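Putative glycoside hydrolase (Parabacteroides distasonis ATCC 8503, PDB 3GYC) is a putative glycoside hydrolase of the cellulase-like TIM-barrel clan that probably binds carbohydrate and hydrolyses its glycosidic bonds. Local coordinates at residues E45-G50 with R106-G111; Y51-I56 with T152-D157; E37-V42 with L100-E105. All blocks are in the same frame, centred on the assembly; numbering follows the deposited sequence.

Contact 1 (E45-G50 with R106-G111)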
ATOM      1  N   GLU A  45      -7.120  18.249  -4.726  1.00 12.28           N
ATOM      2  CA  GLU A  45      -6.865  17.608  -6.031  1.00 12.72           C
ATOM      3  C   GLU A  45      -7.242  16.125  -6.019  1.00 12.06           C
ATOM      4  O   GLU A  45      -7.797  15.569  -6.974  1.00 11.59           O
ATOM      5  CB  GLU A  45      -5.404  17.796  -6.435  1.00 13.70           C
ATOM      6  CG  GLU A  45      -5.035  19.216  -6.817  1.00 14.88           C
ATOM      7  CD  GLU A  45      -3.524  19.433  -7.112  1.00 16.24           C
ATOM      8  OE1 GLU A  45      -2.714  18.479  -7.199  1.00 16.08           O
ATOM      9  OE2 GLU A  45      -3.121  20.613  -7.222  1.00 18.01           O
ATOM     10  N   LEU A  46      -6.887  15.465  -4.938  1.00 10.05           N
ATOM     11  CA  LEU A  46      -7.233  14.087  -4.694  1.00 10.93           C
ATOM     12  C   LEU A  46      -8.774  13.920  -4.698  1.00 12.03           C
ATOM     13  O   LEU A  46      -9.285  13.034  -5.345  1.00 12.62           O
ATOM     14  CB  LEU A  46      -6.693  13.648  -3.306  1.00 11.49           C
ATOM     15  CG  LEU A  46      -6.884  12.171  -2.979  1.00 12.16           C
ATOM     16  CD1 LEU A  46      -6.104  11.352  -4.008  1.00 12.28           C
ATOM     17  CD2 LEU A  46      -6.530  11.800  -1.547  1.00 12.34           C
ATOM     18  N   SER A  47      -9.485  14.758  -3.960  1.00 11.60           N
ATOM     19  CA  SER A  47     -10.973  14.678  -3.919  1.00 15.67           C
ATOM     20  C   SER A  47     -11.608  14.988  -5.255  1.00 14.84           C
ATOM     21  O   SER A  47     -12.598  14.368  -5.619  1.00 14.89           O
ATOM     22  CB  SER A  47     -11.539  15.642  -2.899  1.00 16.79           C
ATOM     23  OG  SER A  47     -11.117  15.267  -1.612  1.00 22.55           O
ATOM     24  N   GLU A  48     -11.068  15.987  -5.953  1.00 16.07           N
ATOM     25  CA  GLU A  48     -11.541  16.372  -7.297  1.00 16.67           C
ATOM     26  C   GLU A  48     -11.434  15.154  -8.243  1.00 15.67           C
ATOM     27  O   GLU A  48     -12.252  14.973  -9.145  1.00 16.62           O
ATOM     28  CB  GLU A  48     -10.687  17.533  -7.814  1.00 19.62           C
ATOM     29  CG  GLU A  48     -10.987  17.992  -9.227  1.00 24.12           C
ATOM     30  CD  GLU A  48      -9.991  19.029  -9.814  1.00 27.51           C
ATOM     31  OE1 GLU A  48      -8.815  19.167  -9.335  1.00 31.57           O
ATOM     32  OE2 GLU A  48     -10.375  19.680 -10.831  1.00 29.81           O
ATOM     33  N   ARG A  49     -10.409  14.329  -8.064  1.00 12.51           N
ATOM     34  CA  ARG A  49     -10.229  13.130  -8.855  1.00 11.62           C
ATOM     35  C   ARG A  49     -11.159  11.987  -8.385  1.00 13.84           C
ATOM     36  O   ARG A  49     -11.284  10.987  -9.073  1.00 14.41           O
ATOM     37  CB  ARG A  49      -8.760  12.705  -8.855  1.00 11.70           C
ATOM     38  CG  ARG A  49      -7.925  13.714  -9.583  1.00 11.92           C
ATOM     39  CD  ARG A  49      -6.479  13.654  -9.246  1.00 12.38           C
ATOM     40  NE  ARG A  49      -5.717  14.470 -10.158  1.00 11.90           N
ATOM     41  CZ  ARG A  49      -5.718  15.797 -10.213  1.00 12.57           C
ATOM     42  NH1 ARG A  49      -6.494  16.541  -9.420  1.00 13.47           N
ATOM     43  NH2 ARG A  49      -4.964  16.401 -11.111  1.00 13.02           N
ATOM     44  N   GLY A  50     -11.796  12.150  -7.216  1.00 12.07           N
ATOM     45  CA  GLY A  50     -12.771  11.181  -6.703  1.00 12.23           C
ATOM     46  C   GLY A  50     -12.249  10.148  -5.727  1.00 11.39           C
ATOM     47  O   GLY A  50     -12.967   9.213  -5.397  1.00 10.81           O
ATOM     48  N   ARG A 106     -12.428  16.389   4.969  1.00 16.01           N
ATOM     49  CA  ARG A 106     -12.853  16.075   3.614  1.00 16.42           C
ATOM     50  C   ARG A 106     -13.443  14.666   3.488  1.00 16.96           C
ATOM     51  O   ARG A 106     -13.605  14.172   2.386  1.00 17.13           O
ATOM     52  CB  ARG A 106     -11.644  16.206   2.684  1.00 16.31           C
ATOM     53  CG  ARG A 106     -11.009  17.598   2.588  1.00 15.75           C
ATOM     54  CD  ARG A 106      -9.652  17.582   1.818  1.00 16.02           C
ATOM     55  NE  ARG A 106      -9.161  18.937   1.580  1.00 15.08           N
ATOM     56  CZ  ARG A 106      -8.654  19.719   2.527  1.00 16.52           C
ATOM     57  NH1 ARG A 106      -8.539  19.295   3.788  1.00 16.28           N
ATOM     58  NH2 ARG A 106      -8.254  20.933   2.230  1.00 14.89           N
ATOM     59  N   ASP A 107     -13.785  14.034   4.608  1.00 17.82           N
ATOM     60  CA  ASP A 107     -14.283  12.634   4.627  1.00 18.54           C
ATOM     61  C   ASP A 107     -13.387  11.666   3.862  1.00 16.62           C
ATOM     62  O   ASP A 107     -13.873  10.842   3.104  1.00 17.25           O
ATOM     63  CB  ASP A 107     -15.740  12.491   4.117  1.00 21.18           C
ATOM     64  CG  ASP A 107     -16.256  11.006   4.183  1.00 24.44           C
ATOM     65  OD1 ASP A 107     -15.783  10.200   5.064  1.00 27.41           O
ATOM     66  OD2 ASP A 107     -17.122  10.622   3.344  1.00 24.54           O
ATOM     67  N   ILE A 108     -12.084  11.795   4.019  1.00 14.20           N
ATOM     68  CA  ILE A 108     -11.120  10.882   3.421  1.00 12.24           C
ATOM     69  C   ILE A 108     -10.715   9.995   4.610  1.00 14.59           C
ATOM     70  O   ILE A 108     -10.396  10.509   5.705  1.00 15.30           O
ATOM     71  CB  ILE A 108      -9.892  11.620   2.864  1.00 11.74           C
ATOM     72  CG1 ILE A 108     -10.271  12.416   1.600  1.00 11.35           C
ATOM     73  CG2 ILE A 108      -8.825  10.668   2.469  1.00 13.53           C
ATOM     74  CD1 ILE A 108      -9.282  13.479   1.216  1.00 10.37           C
ATOM     75  N   LYS A 109     -10.793   8.688   4.420  1.00 12.75           N
ATOM     76  CA  LYS A 109     -10.412   7.714   5.433  1.00 15.27           C
ATOM     77  C   LYS A 109      -8.962   7.284   5.155  1.00 12.96           C
ATOM     78  O   LYS A 109      -8.486   7.341   4.028  1.00 12.05           O
ATOM     79  CB  LYS A 109     -11.367   6.502   5.468  1.00 17.68           C
ATOM     80  CG  LYS A 109     -12.362   6.466   6.651  1.00 22.67           C
ATOM     81  CD  LYS A 109     -13.478   7.363   6.609  1.00 23.40           C
ATOM     82  CE  LYS A 109     -14.291   7.349   7.947  1.00 24.07           C
ATOM     83  NZ  LYS A 109     -15.109   6.147   8.364  1.00 25.62           N
ATOM     84  N   VAL A 110      -8.253   6.909   6.204  1.00 11.40           N
ATOM     85  CA  VAL A 110      -6.820   6.607   6.089  1.00 12.11           C
ATOM     86  C   VAL A 110      -6.417   5.236   6.615  1.00 11.16           C
ATOM     87  O   VAL A 110      -6.653   4.898   7.764  1.00 12.95           O
ATOM     88  CB  VAL A 110      -5.960   7.705   6.811  1.00 11.78           C
ATOM     89  CG1 VAL A 110      -4.479   7.392   6.635  1.00 12.15           C
ATOM     90  CG2 VAL A 110      -6.348   9.097   6.249  1.00 11.18           C
ATOM     91  N   GLY A 111      -5.779   4.461   5.755  1.00  9.54           N
ATOM     92  CA  GLY A 111      -5.199   3.209   6.150  1.00 10.53           C
ATOM     93  C   GLY A 111      -3.758   3.467   6.573  1.00 11.01           C
ATOM     94  O   GLY A 111      -3.002   4.138   5.856  1.00  9.18           O
TER
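In the layer between helices and strands of the barrel, L46 and S47 from the last turns of helix 39-48 pack against I108, which leads into strand 109-113. The contact is small, 116 Å² in all, and converges on one methyl group. I108 CD1 lies 4.2 Å from L46 CD2 and 3.8 Å from S47 OG, so the isoleucine tip fits against the two consecutive helix residues. I108 holds CG1 beside its backbone N (chi1 -71°), and the extended second torsion carries CD1 out to the helix. The hydroxyl of S47 is bonded back to L43 O within its own helix and meets I108 only by packing. R106 adds one more, looser touch: its CD comes within 4.4 Å of S47 OG, while the guanidinium reaches on to a salt bridge with D44. Both segments also carry a helix end. G50, with positive phi, closes helix 39-48 in a Schellman motif with two bonds back into the last turn, one of them G50 N to S47 O at 2.8 Å, and D107 closes helix 95-105 in the same way. R49 NH1 donates to E45 O at 2.9 Å from the face of the carbonyl opposite to R49 N. L46 and I108 both also touch I54 of strand 53-57, so a helix residue and the residue leading into the next strand pack together on a barrel strand, as in the helix-to-strand layer of a (beta/alpha)8 barrel.

Contact 2 (Y51-I56 with T152-D157); sequences YNAIRI and TILYVD
The guanidinium of R55, the phenol ring of Y155 and the carboxylate of D157 form a cluster of flat groups, with D157 CB at the edge of the Y155 ring and in its plane. The guanidinium meets both partners obliquely, its plane tilted 25° from the ring and 19° from the carboxylate. The cluster lies inside the parallel TIM barrel, between strands 53-57 and 153-157. These are not sheet neighbours: strand 109-113 runs between them, their axes stay 8.7 Å apart, and side chains alone make the contact. Nearer the start of the strands, A53 CB packs on L154 CD2 at 4.3 Å. The backbone of L154 leaves the extended form (psi -43°), so the consecutive residues L154 and Y155 both reach strand 53-57. R55 has CG anti to its backbone N and stays extended to NE, which lays the aliphatic chain across the Y155 hydroxyl; CG and CD are each 3.6 Å from Y155 OH. The charged end has stronger partners: NH1 forms a salt bridge with E305 and NH2 a hydrogen bond with N160, both just beyond C-terminal strand ends, where barrel hydrolases carry their sugar-binding pocket. D157 is similarly committed, its OD2 bonded to S113 and S211. What remains between the two charges is a long salt bridge, R55 NH2 to D157 OD2 at 3.8 Å.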
ATOM      1  N   TYR A  51     -10.987  10.279  -5.291  1.00  9.35           N
ATOM      2  CA  TYR A  51     -10.442   9.362  -4.297  1.00 11.15           C
ATOM      3  C   TYR A  51     -10.955   9.812  -2.924  1.00 12.18           C
ATOM      4  O   TYR A  51     -11.094  11.006  -2.672  1.00 14.43           O
ATOM      5  CB  TYR A  51      -8.879   9.331  -4.308  1.00 11.14           C
ATOM      6  CG  TYR A  51      -8.378   8.808  -5.615  1.00 10.51           C
ATOM      7  CD1 TYR A  51      -8.292   7.454  -5.847  1.00 10.68           C
ATOM      8  CD2 TYR A  51      -8.081   9.685  -6.667  1.00 11.48           C
ATOM      9  CE1 TYR A  51      -7.920   6.961  -7.115  1.00  9.94           C
ATOM     10  CE2 TYR A  51      -7.692   9.197  -7.949  1.00 10.35           C
ATOM     11  CZ  TYR A  51      -7.611   7.845  -8.147  1.00 10.96           C
ATOM     12  OH  TYR A  51      -7.288   7.345  -9.401  1.00 10.87           O
ATOM     13  N   ASN A  52     -11.279   8.855  -2.061  1.00 11.43           N
ATOM     14  CA  ASN A  52     -11.743   9.152  -0.708  1.00 10.65           C
ATOM     15  C   ASN A  52     -11.054   8.325   0.386  1.00 10.09           C
ATOM     16  O   ASN A  52     -11.538   8.223   1.494  1.00  9.99           O
ATOM     17  CB  ASN A  52     -13.272   9.130  -0.599  1.00 10.58           C
ATOM     18  CG  ASN A  52     -13.897   7.804  -0.961  1.00  9.78           C
ATOM     19  OD1 ASN A  52     -13.218   6.882  -1.457  1.00  9.62           O
ATOM     20  ND2 ASN A  52     -15.196   7.680  -0.671  1.00  8.12           N
ATOM     21  N   ALA A  53      -9.886   7.762   0.066  1.00  9.75           N
ATOM     22  CA  ALA A  53      -9.070   7.051   1.050  1.00 10.99           C
ATOM     23  C   ALA A  53      -7.583   7.174   0.633  1.00 11.74           C
ATOM     24  O   ALA A  53      -7.272   7.331  -0.549  1.00 13.51           O
ATOM     25  CB  ALA A  53      -9.500   5.550   1.169  1.00 10.45           C
ATOM     26  N   ILE A  54      -6.687   7.130   1.611  1.00 12.18           N
ATOM     27  CA  ILE A  54      -5.246   7.193   1.403  1.00 11.52           C
ATOM     28  C   ILE A  54      -4.593   6.183   2.339  1.00 12.20           C
ATOM     29  O   ILE A  54      -5.037   6.003   3.459  1.00 12.79           O
ATOM     30  CB  ILE A  54      -4.699   8.602   1.750  1.00 11.14           C
ATOM     31  CG1 ILE A  54      -5.491   9.698   1.023  1.00 11.82           C
ATOM     32  CG2 ILE A  54      -3.253   8.724   1.427  1.00  9.95           C
ATOM     33  CD1 ILE A  54      -5.171  11.183   1.509  1.00 11.60           C
ATOM     34  N   ARG A  55      -3.577   5.500   1.853  1.00 11.47           N
ATOM     35  CA  ARG A  55      -2.759   4.599   2.657  1.00 12.14           C
ATOM     36  C   ARG A  55      -1.430   5.324   2.930  1.00 10.48           C
ATOM     37  O   ARG A  55      -0.750   5.747   2.000  1.00 10.50           O
ATOM     38  CB  ARG A  55      -2.527   3.306   1.892  1.00 10.94           C
ATOM     39  CG  ARG A  55      -1.548   2.388   2.536  1.00 11.87           C
ATOM     40  CD  ARG A  55      -1.191   1.301   1.668  1.00 14.28           C
ATOM     41  NE  ARG A  55      -0.186   0.445   2.256  1.00 16.88           N
ATOM     42  CZ  ARG A  55       0.805  -0.128   1.582  1.00 18.52           C
ATOM     43  NH1 ARG A  55       0.976   0.117   0.274  1.00 19.17           N
ATOM     44  NH2 ARG A  55       1.683  -0.880   2.226  1.00 19.69           N
ATOM     45  N   ILE A  56      -1.068   5.531   4.201  1.00 11.69           N
ATOM     46  CA  ILE A  56       0.143   6.244   4.473  1.00 10.34           C
ATOM     47  C   ILE A  56       1.010   5.490   5.476  1.00 10.53           C
ATOM     48  O   ILE A  56       0.552   4.623   6.228  1.00  9.45           O
ATOM     49  CB  ILE A  56      -0.087   7.664   5.026  1.00 10.32           C
ATOM     50  CG1 ILE A  56      -0.840   7.657   6.377  1.00 11.19           C
ATOM     51  CG2 ILE A  56      -0.790   8.551   4.063  1.00 12.47           C
ATOM     52  CD1 ILE A  56      -0.940   9.025   7.034  1.00 11.34           C
ATOM     53  N   THR A 152     -11.048   8.269  11.733  1.00 15.20           N
ATOM     54  CA  THR A 152     -10.529   8.532  10.380  1.00 14.61           C
ATOM     55  C   THR A 152      -9.684   7.366   9.861  1.00 13.39           C
ATOM     56  O   THR A 152      -9.464   7.260   8.678  1.00 11.73           O
ATOM     57  CB  THR A 152      -9.714   9.833  10.396  1.00 15.16           C
ATOM     58  OG1 THR A 152     -10.614  10.938  10.570  1.00 16.20           O
ATOM     59  CG2 THR A 152      -8.897  10.008   9.130  1.00 13.12           C
ATOM     60  N   ILE A 153      -9.227   6.485  10.759  1.00 11.32           N
ATOM     61  CA  ILE A 153      -8.401   5.378  10.395  1.00 12.86           C
ATOM     62  C   ILE A 153      -9.296   4.226   9.932  1.00 13.51           C
ATOM     63  O   ILE A 153     -10.241   3.829  10.619  1.00 13.34           O
ATOM     64  CB  ILE A 153      -7.490   4.930  11.569  1.00 12.10           C
ATOM     65  CG1 ILE A 153      -6.595   6.102  12.019  1.00 12.09           C
ATOM     66  CG2 ILE A 153      -6.710   3.673  11.172  1.00 12.50           C
ATOM     67  CD1 ILE A 153      -5.812   6.837  10.923  1.00  9.99           C
ATOM     68  N   LEU A 154      -8.960   3.712   8.760  1.00 14.36           N
ATOM     69  CA  LEU A 154      -9.736   2.674   8.093  1.00 14.70           C
ATOM     70  C   LEU A 154      -9.272   1.277   8.501  1.00 13.09           C
ATOM     71  O   LEU A 154     -10.064   0.383   8.760  1.00 13.96           O
ATOM     72  CB  LEU A 154      -9.543   2.877   6.596  1.00 15.75           C
ATOM     73  CG  LEU A 154     -10.363   2.100   5.629  1.00 17.27           C
ATOM     74  CD1 LEU A 154     -11.855   2.437   5.853  1.00 16.86           C
ATOM     75  CD2 LEU A 154      -9.825   2.471   4.206  1.00 17.97           C
ATOM     76  N   TYR A 155      -7.967   1.112   8.554  1.00 12.71           N
ATOM     77  CA  TYR A 155      -7.354  -0.146   8.917  1.00 11.58           C
ATOM     78  C   TYR A 155      -5.930   0.108   9.342  1.00 10.93           C
ATOM     79  O   TYR A 155      -5.381   1.168   9.079  1.00 10.53           O
ATOM     80  CB  TYR A 155      -7.380  -1.158   7.752  1.00 12.75           C
ATOM     81  CG  TYR A 155      -6.539  -0.826   6.529  1.00 14.35           C
ATOM     82  CD1 TYR A 155      -5.189  -1.105   6.516  1.00 15.95           C
ATOM     83  CD2 TYR A 155      -7.093  -0.259   5.381  1.00 15.21           C
ATOM     84  CE1 TYR A 155      -4.392  -0.829   5.397  1.00 17.62           C
ATOM     85  CE2 TYR A 155      -6.289   0.056   4.263  1.00 16.86           C
ATOM     86  CZ  TYR A 155      -4.954  -0.259   4.278  1.00 16.93           C
ATOM     87  OH  TYR A 155      -4.123  -0.032   3.225  1.00 20.21           O
ATOM     88  N   VAL A 156      -5.325  -0.896   9.990  1.00 11.22           N
ATOM     89  CA  VAL A 156      -3.947  -0.800  10.415  1.00 11.29           C
ATOM     90  C   VAL A 156      -3.236  -2.022   9.917  1.00 10.97           C
ATOM     91  O   VAL A 156      -3.583  -3.150  10.297  1.00 11.64           O
ATOM     92  CB  VAL A 156      -3.803  -0.698  11.961  1.00 11.58           C
ATOM     93  CG1 VAL A 156      -2.295  -0.722  12.394  1.00 10.85           C
ATOM     94  CG2 VAL A 156      -4.538   0.534  12.460  1.00 11.41           C
ATOM     95  N   ASP A 157      -2.199  -1.776   9.132  1.00 11.99           N
ATOM     96  CA  ASP A 157      -1.317  -2.801   8.541  1.00 12.45           C
ATOM     97  C   ASP A 157       0.022  -2.700   9.253  1.00 13.10           C
ATOM     98  O   ASP A 157       0.682  -1.657   9.188  1.00 13.26           O
ATOM     99  CB  ASP A 157      -1.195  -2.538   7.029  1.00 13.83           C
ATOM    100  CG  ASP A 157      -0.022  -3.275   6.360  1.00 15.32           C
ATOM    101  OD1 ASP A 157       0.532  -4.269   6.920  1.00 14.36           O
ATOM    102  OD2 ASP A 157       0.351  -2.815   5.246  1.00 15.06           O
TER

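Contact 3 (E37-V42 with L100-E105)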
ATOM      1  N   GLU A  37       4.096  19.708  -0.433  1.00 12.91           N
ATOM      2  CA  GLU A  37       4.264  20.911   0.360  1.00 12.58           C
ATOM      3  C   GLU A  37       2.956  21.470   0.915  1.00 12.86           C
ATOM      4  O   GLU A  37       2.906  21.848   2.086  1.00 11.76           O
ATOM      5  CB  GLU A  37       4.945  21.990  -0.444  1.00 12.37           C
ATOM      6  CG  GLU A  37       6.389  21.707  -0.838  1.00 12.27           C
ATOM      7  CD  GLU A  37       6.860  22.766  -1.815  1.00 14.70           C
ATOM      8  OE1 GLU A  37       6.620  22.630  -3.037  1.00 14.55           O
ATOM      9  OE2 GLU A  37       7.459  23.759  -1.353  1.00 14.55           O
ATOM     10  N   ASP A  38       1.911  21.520   0.088  1.00 11.12           N
ATOM     11  CA  ASP A  38       0.608  22.072   0.496  1.00 11.66           C
ATOM     12  C   ASP A  38      -0.412  20.942   0.548  1.00 12.00           C
ATOM     13  O   ASP A  38      -0.977  20.543  -0.485  1.00 11.37           O
ATOM     14  CB  ASP A  38       0.183  23.175  -0.486  1.00 12.14           C
ATOM     15  CG  ASP A  38      -1.088  23.875  -0.044  1.00 13.66           C
ATOM     16  OD1 ASP A  38      -1.818  23.319   0.816  1.00 11.54           O
ATOM     17  OD2 ASP A  38      -1.357  24.978  -0.538  1.00 13.87           O
ATOM     18  N   TRP A  39      -0.603  20.386   1.738  1.00 11.94           N
ATOM     19  CA  TRP A  39      -1.519  19.278   1.913  1.00 11.55           C
ATOM     20  C   TRP A  39      -2.969  19.598   1.559  1.00 11.44           C
ATOM     21  O   TRP A  39      -3.665  18.727   1.045  1.00 13.64           O
ATOM     22  CB  TRP A  39      -1.491  18.707   3.339  1.00 11.97           C
ATOM     23  CG  TRP A  39      -0.258  17.987   3.737  1.00 11.28           C
ATOM     24  CD1 TRP A  39       0.569  17.248   2.946  1.00 13.78           C
ATOM     25  CD2 TRP A  39       0.277  17.907   5.066  1.00 12.22           C
ATOM     26  NE1 TRP A  39       1.611  16.734   3.700  1.00 12.68           N
ATOM     27  CE2 TRP A  39       1.443  17.128   5.005  1.00 12.67           C
ATOM     28  CE3 TRP A  39      -0.132  18.413   6.297  1.00 12.83           C
ATOM     29  CZ2 TRP A  39       2.182  16.815   6.123  1.00 12.47           C
ATOM     30  CZ3 TRP A  39       0.617  18.116   7.413  1.00 13.68           C
ATOM     31  CH2 TRP A  39       1.760  17.333   7.322  1.00 13.25           C
ATOM     32  N   ASP A  40      -3.418  20.807   1.829  1.00 12.29           N
ATOM     33  CA  ASP A  40      -4.785  21.224   1.440  1.00 13.07           C
ATOM     34  C   ASP A  40      -4.954  21.201  -0.061  1.00 13.41           C
ATOM     35  O   ASP A  40      -5.963  20.630  -0.571  1.00 12.31           O
ATOM     36  CB  ASP A  40      -5.144  22.597   1.990  1.00 13.51           C
ATOM     37  CG  ASP A  40      -5.272  22.571   3.502  1.00 15.11           C
ATOM     38  OD1 ASP A  40      -6.254  21.998   3.990  1.00 15.39           O
ATOM     39  OD2 ASP A  40      -4.402  23.106   4.199  1.00 14.84           O
ATOM     40  N   GLN A  41      -3.968  21.732  -0.772  1.00 11.96           N
ATOM     41  CA  GLN A  41      -4.066  21.744  -2.224  0.50 13.58           C
ATOM     42  C   GLN A  41      -4.065  20.316  -2.792  1.00 13.56           C
ATOM     43  O   GLN A  41      -4.892  20.016  -3.650  1.00 12.60           O
ATOM     44  CB  GLN A  41      -2.963  22.577  -2.873  0.50 14.14           C
ATOM     45  CG  GLN A  41      -3.008  22.625  -4.420  0.50 15.01           C
ATOM     46  CD  GLN A  41      -4.331  23.113  -4.999  0.50 15.96           C
ATOM     47  OE1 GLN A  41      -5.118  23.809  -4.323  0.50 16.40           O
ATOM     48  NE2 GLN A  41      -4.574  22.782  -6.281  0.50 15.44           N
ATOM     49  N   VAL A  42      -3.162  19.450  -2.326  1.00 11.97           N
ATOM     50  CA  VAL A  42      -3.108  18.093  -2.907  1.00 12.25           C
ATOM     51  C   VAL A  42      -4.291  17.218  -2.455  1.00 12.88           C
ATOM     52  O   VAL A  42      -4.758  16.367  -3.221  1.00 10.31           O
ATOM     53  CB  VAL A  42      -1.728  17.422  -2.807  1.00 14.56           C
ATOM     54  CG1 VAL A  42      -0.702  18.322  -3.501  1.00 14.73           C
ATOM     55  CG2 VAL A  42      -1.305  17.159  -1.344  1.00 12.41           C
ATOM     56  N   LEU A 100      -4.047  14.007   9.253  1.00 10.82           N
ATOM     57  CA  LEU A 100      -5.270  13.256   9.509  1.00 11.00           C
ATOM     58  C   LEU A 100      -6.444  14.179   9.680  1.00 11.52           C
ATOM     59  O   LEU A 100      -7.520  13.856   9.178  1.00 12.20           O
ATOM     60  CB  LEU A 100      -5.144  12.285  10.686  1.00 10.20           C
ATOM     61  CG  LEU A 100      -4.134  11.155  10.568  1.00  9.77           C
ATOM     62  CD1 LEU A 100      -4.016  10.410  11.937  1.00  8.83           C
ATOM     63  CD2 LEU A 100      -4.430  10.133   9.422  1.00 11.39           C
ATOM     64  N   SER A 101      -6.265  15.344  10.329  1.00 11.02           N
ATOM     65  CA  SER A 101      -7.357  16.301  10.474  0.50 11.12           C
ATOM     66  C   SER A 101      -7.847  16.840   9.140  1.00 11.42           C
ATOM     67  O   SER A 101      -9.072  17.082   8.946  1.00 11.98           O
ATOM     68  CB  SER A 101      -6.929  17.465  11.361  0.50 11.33           C
ATOM     69  OG  SER A 101      -6.522  16.960  12.603  0.50 11.68           O
ATOM     70  N   LYS A 102      -6.916  17.042   8.215  1.00 12.01           N
ATOM     71  CA  LYS A 102      -7.267  17.531   6.880  1.00 13.06           C
ATOM     72  C   LYS A 102      -8.031  16.447   6.104  1.00 13.02           C
ATOM     73  O   LYS A 102      -8.978  16.775   5.345  1.00 12.51           O
ATOM     74  CB  LYS A 102      -6.038  18.022   6.102  1.00 12.90           C
ATOM     75  CG  LYS A 102      -5.374  19.250   6.735  1.00 12.70           C
ATOM     76  CD  LYS A 102      -4.148  19.691   5.933  1.00 12.96           C
ATOM     77  CE  LYS A 102      -3.375  20.847   6.678  1.00 12.03           C
ATOM     78  NZ  LYS A 102      -4.092  22.117   6.860  1.00 12.81           N
ATOM     79  N   CYS A 103      -7.658  15.187   6.317  1.00 12.52           N
ATOM     80  CA  CYS A 103      -8.411  14.067   5.755  1.00 12.57           C
ATOM     81  C   CYS A 103      -9.825  14.016   6.300  1.00 13.72           C
ATOM     82  O   CYS A 103     -10.791  13.952   5.524  1.00 15.15           O
ATOM     83  CB  CYS A 103      -7.691  12.732   5.986  1.00 13.40           C
ATOM     84  SG  CYS A 103      -6.154  12.641   5.038  1.00 12.36           S
ATOM     85  N   LYS A 104      -9.967  14.148   7.619  1.00 15.15           N
ATOM     86  CA  LYS A 104     -11.278  14.098   8.273  1.00 14.59           C
ATOM     87  C   LYS A 104     -12.209  15.169   7.761  1.00 15.43           C
ATOM     88  O   LYS A 104     -13.390  14.926   7.560  1.00 14.35           O
ATOM     89  CB  LYS A 104     -11.124  14.245   9.780  1.00 16.12           C
ATOM     90  CG  LYS A 104     -12.402  14.191  10.562  1.00 18.71           C
ATOM     91  CD  LYS A 104     -12.072  14.199  12.045  1.00 20.67           C
ATOM     92  CE  LYS A 104     -13.309  14.080  12.913  1.00 23.51           C
ATOM     93  NZ  LYS A 104     -14.189  15.273  12.725  1.00 25.98           N
ATOM     94  N   GLU A 105     -11.675  16.362   7.595  1.00 15.42           N
ATOM     95  CA  GLU A 105     -12.420  17.508   7.124  1.00 16.58           C
ATOM     96  C   GLU A 105     -13.060  17.238   5.771  1.00 16.25           C
ATOM     97  O   GLU A 105     -14.093  17.772   5.498  1.00 17.05           O
ATOM     98  CB  GLU A 105     -11.474  18.719   6.992  1.00 17.06           C
ATOM     99  CG  GLU A 105     -12.068  19.934   6.338  1.00 19.48           C
TER
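W39 and K102 make the close-packed half of this helix-to-helix contact, and D40 and K102 the half that faces solvent. On the inner side, W39 CB touches K102 CD at 3.8 Å, and K102 CE comes to the edge of the indole, near its plane, 4.1 Å from CE3. The tryptophan is buried and well held from other directions: NE1 donates to W26 O, F99 of helix 95-105 meets the ring edge to face, and R30 makes a cation-pi contact with it. On the outer side the lysine is only partly covered. Its chain runs extended past the aspartate and then bends at the last torsion (chi4 -64°), which turns NZ onto D40 OD2. That bond, 2.9 Å long, arrives on the syn side of the carboxylate, 22° out of its plane. D40 OD1 is taken by R106, so each carboxylate oxygen has its own cationic partner. The same segment starts helix 39-48, where D38 acts as N-cap and accepts from Q41 N through OD1 at 3.1 Å. Replacing K102 by an alanine would probably leave D40 OD2 without its cation and open a gap beside the W39 side chain. One lysine thus serves two chemistries, its methylenes packing on CB and along the indole edge of W39 and its ammonium clamping helix 39-48 to helix 95-105 on the partly exposed side.

The three contacts follow the first part of the barrel from its helical coat inward. Contacts 1 and 3 share helix 39-48, their centres 9 Å apart, and helix 95-105 passes from contact 3 into contact 1, where I108 N bonds to C103 O at 2.9 Å. Strand 109-113 then ties contact 1 to contact 2: V110 N and O lie 2.8 Å from T152 O and L154 N, in keeping with parallel pairing. I54, on the strand of contact 2 but turned away from 152-157, faces the helical layer, its CD1 3.9 Å from C103 SG of contact 3. Contacts 2 and 3 are 13 Å apart between centres; contact 2 alone lies inside the barrel, by the probable sugar pocket.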